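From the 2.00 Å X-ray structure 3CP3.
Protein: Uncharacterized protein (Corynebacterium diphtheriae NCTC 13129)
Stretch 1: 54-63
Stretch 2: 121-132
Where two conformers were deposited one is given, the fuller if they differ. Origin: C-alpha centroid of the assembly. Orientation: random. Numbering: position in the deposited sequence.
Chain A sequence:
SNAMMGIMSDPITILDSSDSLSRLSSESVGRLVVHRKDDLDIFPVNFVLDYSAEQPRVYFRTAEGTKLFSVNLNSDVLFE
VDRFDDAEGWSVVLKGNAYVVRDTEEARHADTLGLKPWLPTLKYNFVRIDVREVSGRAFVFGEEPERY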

# COMPACT_ATOMS: atom_id res chain seq x y z
N GLU A 54 22.04 -14.07 3.74
CA GLU A 54 22.25 -14.41 2.32
C GLU A 54 21.28 -13.66 1.41
O GLU A 54 21.54 -13.50 0.22
N GLN A 55 20.15 -13.25 1.97
CA GLN A 55 19.15 -12.51 1.22
C GLN A 55 18.70 -11.26 2.01
O GLN A 55 18.93 -11.18 3.22
N PRO A 56 18.11 -10.26 1.30
CA PRO A 56 17.61 -9.09 2.04
C PRO A 56 16.50 -9.47 3.01
O PRO A 56 15.71 -10.38 2.73
N ARG A 57 16.46 -8.80 4.16
CA ARG A 57 15.43 -9.02 5.17
C ARG A 57 14.90 -7.69 5.64
O ARG A 57 15.67 -6.75 5.80
N VAL A 58 13.60 -7.62 5.88
CA VAL A 58 12.99 -6.43 6.52
C VAL A 58 12.53 -6.78 7.91
O VAL A 58 11.88 -7.83 8.09
N TYR A 59 12.81 -5.91 8.87
CA TYR A 59 12.23 -6.05 10.21
C TYR A 59 11.29 -4.91 10.51
O TYR A 59 11.58 -3.75 10.17
N PHE A 60 10.20 -5.23 11.19
CA PHE A 60 9.32 -4.25 11.77
C PHE A 60 8.77 -4.78 13.09
O PHE A 60 9.08 -5.90 13.47
N ARG A 61 8.07 -3.94 13.85
CA ARG A 61 7.50 -4.33 15.10
C ARG A 61 6.02 -4.40 15.04
O ARG A 61 5.42 -3.62 14.34
N THR A 62 5.45 -5.30 15.84
CA THR A 62 4.01 -5.37 16.02
C THR A 62 3.69 -5.32 17.52
O THR A 62 4.11 -6.20 18.28
N ALA A 63 3.00 -4.25 17.95
CA ALA A 63 2.46 -4.23 19.30
C ALA A 63 1.26 -5.15 19.38
O ALA A 63 1.20 -5.95 20.29
N THR A 121 6.42 0.99 27.51
CA THR A 121 5.45 0.14 28.20
C THR A 121 4.79 -0.88 27.28
O THR A 121 4.40 -1.97 27.73
N LEU A 122 4.67 -0.53 26.00
CA LEU A 122 4.08 -1.42 25.01
C LEU A 122 5.01 -2.61 24.76
O LEU A 122 6.10 -2.43 24.20
N LYS A 123 4.59 -3.81 25.18
CA LYS A 123 5.26 -5.04 24.77
C LYS A 123 5.06 -5.19 23.26
O LYS A 123 4.07 -4.70 22.70
N TYR A 124 6.01 -5.87 22.60
CA TYR A 124 5.99 -6.00 21.15
C TYR A 124 6.79 -7.21 20.68
O TYR A 124 7.53 -7.80 21.46
N ASN A 125 6.64 -7.56 19.40
CA ASN A 125 7.54 -8.52 18.79
C ASN A 125 8.10 -7.88 17.53
O ASN A 125 7.42 -7.09 16.89
N PHE A 126 9.29 -8.29 17.12
CA PHE A 126 9.79 -8.01 15.77
C PHE A 126 9.16 -9.00 14.80
O PHE A 126 8.91 -10.14 15.20
N VAL A 127 8.90 -8.59 13.57
CA VAL A 127 8.50 -9.52 12.51
C VAL A 127 9.62 -9.39 11.50
O VAL A 127 10.12 -8.27 11.31
N ARG A 128 10.10 -10.51 10.95
CA ARG A 128 11.09 -10.55 9.89
C ARG A 128 10.40 -10.93 8.59
O ARG A 128 9.64 -11.89 8.56
N ILE A 129 10.70 -10.19 7.51
CA ILE A 129 10.28 -10.59 6.17
C ILE A 129 11.48 -11.13 5.42
O ILE A 129 12.43 -10.41 5.20
N ASP A 130 11.40 -12.38 5.00
CA ASP A 130 12.39 -12.96 4.12
C ASP A 130 11.94 -12.64 2.70
O ASP A 130 10.89 -13.09 2.27
N VAL A 131 12.76 -11.88 1.98
CA VAL A 131 12.43 -11.35 0.67
C VAL A 131 12.73 -12.33 -0.44
O VAL A 131 13.86 -12.84 -0.54
N ARG A 132 11.70 -12.64 -1.22
CA ARG A 132 11.78 -13.58 -2.36
C ARG A 132 12.01 -12.79 -3.67
O ARG A 132 12.69 -13.29 -4.58

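The strand 57-62 and the strand that pairs with it in stretch 2 run antiparallel, their backbone ladder of hydrogen bonds including I129 N to V58 O (2.7 Å) and V127 N to F60 O (2.7 Å); because each strand is extended, successive side chains leave on alternate faces of the sheet. On the face of V58, F60, T62, N125, V127 and I129 the packing is mostly apolar. F60 (chi1 p) brings the end of its ring nearer to stretch 2 and lays one face over V127 (t): V127 CB sits 3.7 Å from the centroid of the F60 ring, 22° off its normal, and V127 CG1 approaches F60 CZ to 3.4 Å. I129 (m, t) fills the space at the ring edge, its CD1 3.8 Å from F60 CE2 and also 4.0 Å from V58 CB; this one methyl thus plugs the hollow between V58 (t) and F60. V127 CG2 fits against T62 OG1 (p) at 3.6 Å. Opposite P56, just before strand 57-62, V131 (t) points toward stretch 1, its CB 3.8 Å from P56 CG, while at the other end A63 CB meets L122 CD2 at 3.9 Å.

The face of R57, Y59, R61, F126, R128 and D130 is more polar. R61 (m, t, t) extends along F126 (m), with R61 NE 3.6 Å from F126 CE1, and reaches Y124 (p), where R61 NH1 lies 3.6 Å from Y124 OH. The Y59 ring (m) lies against R128, Y59 CE1 standing 3.7 Å from R128 CB. R57 (m, t, m) and R128 (t) touch through their aliphatic parts, CD to CD at 3.4 Å, although R57 NH1 and R128 NE, like in charge, are 4.3 Å apart. D130 (m) supplies the opposite charge: within stretch 2, D130 OD2 forms a salt bridge with R128 NH1 (3.1 Å), and across the stretches water 1 accepts from R57 NH1 (3.0 Å) and donates weakly to D130 OD1 (3.4 Å).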

# COMPACT_ATOMS: atom_id res chain seq x y z
CB GLU A 54 22.11 -15.91 2.09
CG GLU A 54 23.39 -16.70 2.27
CD GLU A 54 23.19 -18.20 2.06
OE1 GLU A 54 22.04 -18.63 1.81
OE2 GLU A 54 24.19 -18.96 2.16
CB GLN A 55 17.97 -13.42 0.83
CG GLN A 55 18.33 -14.54 -0.18
CD GLN A 55 18.74 -14.02 -1.55
OE1 GLN A 55 18.01 -14.17 -2.53
NE2 GLN A 55 19.92 -13.41 -1.63
CB PRO A 56 17.06 -8.18 0.92
CG PRO A 56 16.77 -9.10 -0.23
CD PRO A 56 17.88 -10.13 -0.15
CB ARG A 57 16.04 -9.78 6.37
CG ARG A 57 16.32 -11.24 6.03
CD ARG A 57 16.60 -12.10 7.23
NE ARG A 57 17.69 -11.53 7.99
CZ ARG A 57 18.31 -12.13 9.00
NH1 ARG A 57 17.96 -13.36 9.38
NH2 ARG A 57 19.29 -11.46 9.63
CB VAL A 58 11.72 -5.98 5.73
CG1 VAL A 58 10.97 -4.82 6.43
CG2 VAL A 58 12.12 -5.61 4.33
CB TYR A 59 13.32 -6.00 11.28
CG TYR A 59 14.19 -7.22 11.28
CD1 TYR A 59 13.78 -8.38 11.97
CD2 TYR A 59 15.39 -7.25 10.59
CE1 TYR A 59 14.58 -9.52 11.97
CE2 TYR A 59 16.21 -8.40 10.63
CZ TYR A 59 15.78 -9.53 11.29
OH TYR A 59 16.57 -10.66 11.33
CB PHE A 60 8.23 -3.84 10.72
CG PHE A 60 7.27 -4.95 10.36
CD1 PHE A 60 6.09 -5.12 11.10
CD2 PHE A 60 7.53 -5.81 9.32
CE1 PHE A 60 5.20 -6.13 10.75
CE2 PHE A 60 6.66 -6.86 9.01
CZ PHE A 60 5.50 -7.02 9.72
CB ARG A 61 7.83 -3.31 16.16
CG ARG A 61 9.25 -3.28 16.49
CD ARG A 61 9.62 -1.92 16.99
NE ARG A 61 10.86 -2.04 17.71
CZ ARG A 61 11.50 -1.03 18.29
NH1 ARG A 61 12.65 -1.28 18.91
NH2 ARG A 61 11.00 0.20 18.24
CB THR A 62 3.38 -6.65 15.38
OG1 THR A 62 4.13 -7.83 15.74
CG2 THR A 62 3.40 -6.55 13.93
CB ALA A 63 2.07 -2.81 19.74
CB THR A 121 4.33 0.98 28.85
OG1 THR A 121 3.81 1.90 27.88
CG2 THR A 121 4.86 1.75 30.05
CB LEU A 122 3.84 -0.66 23.69
CG LEU A 122 2.54 0.10 23.42
CD1 LEU A 122 2.79 1.17 22.35
CD2 LEU A 122 1.40 -0.84 22.99
CB LYS A 123 4.69 -6.27 25.50
CG LYS A 123 5.06 -7.64 24.88
CD LYS A 123 4.61 -8.81 25.75
CE LYS A 123 4.60 -10.14 24.97
NZ LYS A 123 4.31 -11.29 25.89
CB TYR A 124 6.54 -4.72 20.53
CG TYR A 124 8.00 -4.44 20.81
CD1 TYR A 124 9.01 -4.94 19.97
CD2 TYR A 124 8.37 -3.65 21.89
CE1 TYR A 124 10.35 -4.67 20.22
CE2 TYR A 124 9.71 -3.37 22.15
CZ TYR A 124 10.68 -3.88 21.29
OH TYR A 124 11.99 -3.61 21.54
CB ASN A 125 6.82 -9.80 18.36
CG ASN A 125 6.43 -10.72 19.51
OD1 ASN A 125 5.33 -11.28 19.46
ND2 ASN A 125 7.33 -10.96 20.48
CB PHE A 126 11.29 -8.20 15.77
CG PHE A 126 12.02 -7.09 16.49
CD1 PHE A 126 12.18 -5.85 15.89
CD2 PHE A 126 12.51 -7.29 17.75
CE1 PHE A 126 12.88 -4.83 16.58
CE2 PHE A 126 13.20 -6.28 18.43
CZ PHE A 126 13.36 -5.05 17.82
CB VAL A 127 7.14 -9.10 11.92
CG1 VAL A 127 6.71 -9.99 10.75
CG2 VAL A 127 6.08 -9.12 13.04
CB ARG A 128 12.14 -11.64 10.16
CG ARG A 128 13.31 -11.67 9.15
CD ARG A 128 13.82 -13.10 8.94
NE ARG A 128 13.72 -13.88 10.17
CZ ARG A 128 13.28 -15.13 10.26
NH1 ARG A 128 12.88 -15.82 9.18
NH2 ARG A 128 13.23 -15.70 11.46
CB ILE A 129 9.63 -9.42 5.31
CG1 ILE A 129 8.49 -8.73 6.09
CG2 ILE A 129 9.08 -10.05 3.99
CD1 ILE A 129 7.94 -7.38 5.49
CB ASP A 130 12.41 -14.48 4.29
CG ASP A 130 13.13 -14.92 5.55
OD1 ASP A 130 14.03 -14.22 6.04
OD2 ASP A 130 12.76 -15.95 6.07
CB VAL A 131 13.18 -10.04 0.48
CG1 VAL A 131 12.91 -9.44 -0.94
CG2 VAL A 131 12.72 -9.06 1.55
CB ARG A 132 10.42 -14.27 -2.47
CG ARG A 132 10.34 -15.70 -2.96
CD ARG A 132 8.79 -16.06 -3.13
NE ARG A 132 8.12 -15.89 -1.84
CZ ARG A 132 6.90 -15.39 -1.67
NH1 ARG A 132 6.16 -14.99 -2.69
NH2 ARG A 132 6.44 -15.27 -0.45
O HOH W 1 16.69 -15.51 7.72